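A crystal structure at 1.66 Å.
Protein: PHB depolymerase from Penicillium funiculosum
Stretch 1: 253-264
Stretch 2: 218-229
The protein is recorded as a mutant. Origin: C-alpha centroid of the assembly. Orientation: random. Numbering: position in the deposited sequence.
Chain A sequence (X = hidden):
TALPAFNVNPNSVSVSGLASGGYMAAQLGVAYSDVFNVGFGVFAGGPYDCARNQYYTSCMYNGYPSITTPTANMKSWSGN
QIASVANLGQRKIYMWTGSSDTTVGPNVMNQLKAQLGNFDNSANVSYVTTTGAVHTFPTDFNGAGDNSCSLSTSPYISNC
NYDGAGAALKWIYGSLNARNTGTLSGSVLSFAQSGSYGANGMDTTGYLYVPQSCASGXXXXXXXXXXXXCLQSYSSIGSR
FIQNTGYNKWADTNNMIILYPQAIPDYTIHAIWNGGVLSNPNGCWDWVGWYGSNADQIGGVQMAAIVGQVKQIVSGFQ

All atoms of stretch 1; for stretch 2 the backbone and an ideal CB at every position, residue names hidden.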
# COMPACT_ATOMS: atom_id res chain seq x y z
N THR A 253 -0.40 -14.32 14.21
CA THR A 253 -1.05 -15.62 14.41
C THR A 253 -1.32 -16.34 13.09
O THR A 253 -2.02 -17.36 13.07
CB THR A 253 -2.37 -15.46 15.17
OG1 THR A 253 -3.23 -14.55 14.46
CG2 THR A 253 -2.12 -14.91 16.57
N ASN A 254 -0.77 -15.83 12.00
CA ASN A 254 -1.08 -16.35 10.67
C ASN A 254 0.14 -16.53 9.78
O ASN A 254 0.04 -16.46 8.55
CB ASN A 254 -2.10 -15.44 9.99
CG ASN A 254 -3.49 -15.60 10.57
OD1 ASN A 254 -4.17 -16.59 10.32
ND2 ASN A 254 -3.92 -14.62 11.37
N ASN A 255 1.29 -16.78 10.39
CA ASN A 255 2.51 -17.08 9.65
C ASN A 255 2.72 -16.07 8.53
O ASN A 255 2.99 -16.45 7.39
CB ASN A 255 2.45 -18.49 9.06
CG ASN A 255 2.28 -19.56 10.11
OD1 ASN A 255 3.02 -19.59 11.09
ND2 ASN A 255 1.32 -20.45 9.91
N MET A 256 2.58 -14.80 8.86
CA MET A 256 2.64 -13.74 7.86
C MET A 256 3.68 -12.69 8.26
O MET A 256 3.69 -12.22 9.39
CB MET A 256 1.27 -13.07 7.73
CG MET A 256 1.17 -12.05 6.61
SD MET A 256 -0.44 -11.23 6.62
CE MET A 256 -1.51 -12.62 6.16
N ILE A 257 4.56 -12.36 7.33
CA ILE A 257 5.49 -11.25 7.50
C ILE A 257 4.86 -9.98 6.92
O ILE A 257 4.23 -10.03 5.86
CB ILE A 257 6.83 -11.53 6.79
CG1 ILE A 257 7.52 -12.73 7.45
CG2 ILE A 257 7.73 -10.31 6.82
CD1 ILE A 257 8.81 -13.16 6.76
N ILE A 258 5.00 -8.86 7.62
CA ILE A 258 4.55 -7.58 7.08
C ILE A 258 5.78 -6.73 6.76
O ILE A 258 6.56 -6.41 7.65
CB ILE A 258 3.67 -6.79 8.08
CG1 ILE A 258 2.54 -7.67 8.63
CG2 ILE A 258 3.10 -5.56 7.40
CD1 ILE A 258 1.53 -8.12 7.59
N LEU A 259 5.94 -6.37 5.49
CA LEU A 259 7.05 -5.51 5.08
C LEU A 259 6.58 -4.06 5.06
O LEU A 259 5.54 -3.74 4.47
CB LEU A 259 7.55 -5.91 3.69
CG LEU A 259 8.56 -4.99 3.01
CD1 LEU A 259 9.87 -4.96 3.80
CD2 LEU A 259 8.82 -5.48 1.59
N TYR A 260 7.35 -3.18 5.70
CA TYR A 260 7.02 -1.76 5.77
C TYR A 260 8.09 -0.89 5.12
O TYR A 260 8.99 -0.39 5.81
CB TYR A 260 6.86 -1.29 7.23
CG TYR A 260 5.74 -1.93 8.01
CD1 TYR A 260 5.97 -3.06 8.81
CD2 TYR A 260 4.45 -1.39 7.99
CE1 TYR A 260 4.94 -3.63 9.57
CE2 TYR A 260 3.42 -1.96 8.75
CZ TYR A 260 3.67 -3.07 9.53
OH TYR A 260 2.65 -3.63 10.27
N PRO A 261 8.03 -0.69 3.80
CA PRO A 261 9.04 0.16 3.14
C PRO A 261 8.84 1.60 3.63
O PRO A 261 7.74 1.96 4.04
CB PRO A 261 8.70 0.01 1.66
CG PRO A 261 8.00 -1.33 1.59
CD PRO A 261 7.13 -1.30 2.81
N GLN A 262 9.88 2.41 3.58
CA GLN A 262 9.78 3.78 4.10
C GLN A 262 10.15 4.83 3.07
O GLN A 262 11.22 4.77 2.47
CB GLN A 262 10.68 3.95 5.33
CG GLN A 262 10.38 3.01 6.50
CD GLN A 262 8.98 3.18 7.05
OE1 GLN A 262 8.51 4.30 7.27
NE2 GLN A 262 8.31 2.07 7.30
N ALA A 263 9.26 5.81 2.88
CA ALA A 263 9.60 6.98 2.09
C ALA A 263 10.32 7.98 3.00
O ALA A 263 10.56 7.71 4.17
CB ALA A 263 8.34 7.61 1.50
N ILE A 264 10.65 9.15 2.45
CA ILE A 264 11.37 10.17 3.20
C ILE A 264 11.04 11.55 2.62
O ILE A 264 10.84 11.69 1.41
CB ILE A 264 12.91 9.94 3.11
CG1 ILE A 264 13.66 10.95 3.98
CG2 ILE A 264 13.38 10.06 1.67
CD1 ILE A 264 13.55 10.70 5.46
N UNK A 218 11.22 -22.95 9.40
CA UNK A 218 10.64 -24.29 9.47
C UNK A 218 9.22 -24.28 8.94
O UNK A 218 8.69 -25.31 8.51
CB UNK A 218 10.66 -24.82 10.91
N UNK A 219 8.60 -23.10 8.96
CA UNK A 219 7.21 -22.94 8.53
C UNK A 219 7.13 -21.98 7.35
O UNK A 219 7.77 -20.93 7.35
CB UNK A 219 6.34 -22.44 9.68
N UNK A 220 6.35 -22.35 6.33
CA UNK A 220 6.14 -21.48 5.19
C UNK A 220 5.25 -20.31 5.58
O UNK A 220 4.18 -20.50 6.16
CB UNK A 220 5.53 -22.26 4.02
N UNK A 221 5.69 -19.10 5.25
CA UNK A 221 4.97 -17.89 5.62
C UNK A 221 4.50 -17.13 4.39
O UNK A 221 4.97 -17.37 3.28
CB UNK A 221 5.85 -16.99 6.49
N UNK A 222 3.54 -16.23 4.59
CA UNK A 222 3.10 -15.32 3.54
C UNK A 222 3.73 -13.95 3.75
O UNK A 222 4.42 -13.73 4.74
CB UNK A 222 1.57 -15.21 3.52
N UNK A 223 3.49 -13.04 2.81
CA UNK A 223 4.07 -11.70 2.89
C UNK A 223 3.06 -10.65 2.44
O UNK A 223 2.53 -10.71 1.33
CB UNK A 223 5.34 -11.61 2.04
N UNK A 224 2.80 -9.68 3.32
CA UNK A 224 2.00 -8.52 2.97
C UNK A 224 2.87 -7.27 3.09
O UNK A 224 3.53 -7.06 4.11
CB UNK A 224 0.76 -8.42 3.86
N UNK A 225 2.85 -6.45 2.05
CA UNK A 225 3.56 -5.17 2.06
C UNK A 225 2.56 -4.08 2.43
O UNK A 225 1.53 -3.92 1.76
CB UNK A 225 4.22 -4.88 0.71
N UNK A 226 2.85 -3.34 3.49
CA UNK A 226 1.96 -2.27 3.94
C UNK A 226 2.62 -0.91 3.77
O UNK A 226 3.71 -0.67 4.30
CB UNK A 226 1.56 -2.48 5.40
N UNK A 227 1.96 -0.02 3.04
CA UNK A 227 2.55 1.27 2.68
C UNK A 227 1.92 2.46 3.41
O UNK A 227 0.73 2.74 3.25
CB UNK A 227 2.43 1.48 1.17
N UNK A 228 2.73 3.16 4.19
CA UNK A 228 2.28 4.38 4.87
C UNK A 228 1.91 5.46 3.86
O UNK A 228 2.28 5.39 2.68
CB UNK A 228 3.36 4.90 5.82
N UNK A 229 1.18 6.47 4.32
CA UNK A 229 0.81 7.58 3.46
C UNK A 229 1.74 8.77 3.65
O UNK A 229 2.78 8.65 4.30
CB UNK A 229 -0.64 8.00 3.73

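Strands 256-260 and 221-227 run parallel; backbone hydrogen bonds fix the register.

Position 218 has nothing of stretch 1 near its CB. Many residues would suit; it is Ala218.

Position 219 points toward stretch 1, with its CB near Asn255 OD1. A small or medium side chain fits. Thr219 places CG2 3.7 Å from Asn255 OD1.

Position 220 points away, so stretch 1 sets little limit. It is Val220.

At position 221 the CB points sideways and is tight, 3.0 Å from Asn255 O. That contact is with CB itself; several residues would suit. Cys221 keeps SG 3.8 Å from Asn255 CB and is bonded covalently elsewhere in the structure.

Position 222 donates its N to Asn255 O (2.9 Å), and its O accepts from Ile257 N (2.9 Å). Its CB shares a face with Met256, 4.4 Å from Met256 CG, and lies near Asn254 O. A small, perhaps polar, residue fits. It is Ser222. Water 1, 2.8 Å from Ser222 OG, donates to Asn254 O at 2.7 Å, bridging the stretches.

Position 223 lies on the face of Ile257 and Leu259, which invites an aliphatic side chain. Leu223 CD1 touches both, 3.9 Å from Ile257 CG2 and 4.0 Å from Leu259 CB.

Position 224 N donates a hydrogen bond to Ile257 O, and its O accepts one from Leu259 N, both 2.9 Å. Its CB is 3.8 Å from Ile258 CD1 and 4.1 Å from Met256 SD. Apolar or aromatic residues would suit. It is His224, whose ring nitrogens are hydrogen-bonded elsewhere in the structure.

Position 225 returns to the Leu259 face, near Pro261. Val, Ile or Leu would suit. Val225 packs CG2 4.0 Å from Leu259 CD2 and CG1 3.8 Å from Pro261 CD.

Position 226 donates N to Leu259 O (2.9 Å). Its CB already meets Tyr260 and Ile258, so a small residue suits. Ala226 CB is 3.8 Å from Tyr260 CE2 and 4.0 Å from Ile258 CG2.

Position 227 has a CB clear of stretch 1; a long apolar chain could reach Pro261. Leu227 CD2 comes within 3.9 Å of Pro261 CD.

Position 228 points toward stretch 1, where Ala263 N offers a donor. A long side chain with an acceptor would suit. His228 NE2 accepts from Ala263 N at 3.0 Å. Water 2 joins Ala226 O, His228 N and Pro261 O.

Position 229 is out of reach, so stretch 1 sets no preference; it is Gly229.

Stretch 2 (218-229) ATVCSLHVALHG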
# COMPACT_ATOMS: atom_id res chain seq x y z
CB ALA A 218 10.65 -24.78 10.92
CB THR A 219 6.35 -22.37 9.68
OG1 THR A 219 6.38 -23.28 10.79
CG2 THR A 219 4.91 -22.18 9.23
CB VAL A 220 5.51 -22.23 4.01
CG1 VAL A 220 5.23 -21.28 2.86
CG2 VAL A 220 6.44 -23.34 3.55
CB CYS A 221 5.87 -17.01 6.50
SG CYS A 221 6.01 -17.70 8.18
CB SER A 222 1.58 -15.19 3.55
OG SER A 222 1.11 -14.76 4.82
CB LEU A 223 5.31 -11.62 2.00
CG LEU A 223 5.95 -10.23 1.83
CD1 LEU A 223 6.50 -9.73 3.16
CD2 LEU A 223 7.06 -10.32 0.79
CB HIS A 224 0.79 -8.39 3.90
CG HIS A 224 -0.16 -7.29 3.53
ND1 HIS A 224 -1.00 -7.39 2.44
CD2 HIS A 224 -0.38 -6.08 4.08
CE1 HIS A 224 -1.71 -6.28 2.34
NE2 HIS A 224 -1.35 -5.46 3.32
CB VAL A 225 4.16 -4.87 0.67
CG1 VAL A 225 4.94 -3.56 0.71
CG2 VAL A 225 5.07 -6.02 0.24
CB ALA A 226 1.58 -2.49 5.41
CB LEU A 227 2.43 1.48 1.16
CG LEU A 227 3.12 0.44 0.28
CD1 LEU A 227 2.74 0.68 -1.17
CD2 LEU A 227 4.63 0.50 0.47
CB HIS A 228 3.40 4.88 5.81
CG HIS A 228 4.61 5.40 5.09
ND1 HIS A 228 4.63 6.63 4.47
CD2 HIS A 228 5.83 4.85 4.88
CE1 HIS A 228 5.82 6.82 3.92
NE2 HIS A 228 6.56 5.75 4.15
O HOH W 1 0.18 -17.12 5.95
O HOH W 2 5.14 1.57 4.98
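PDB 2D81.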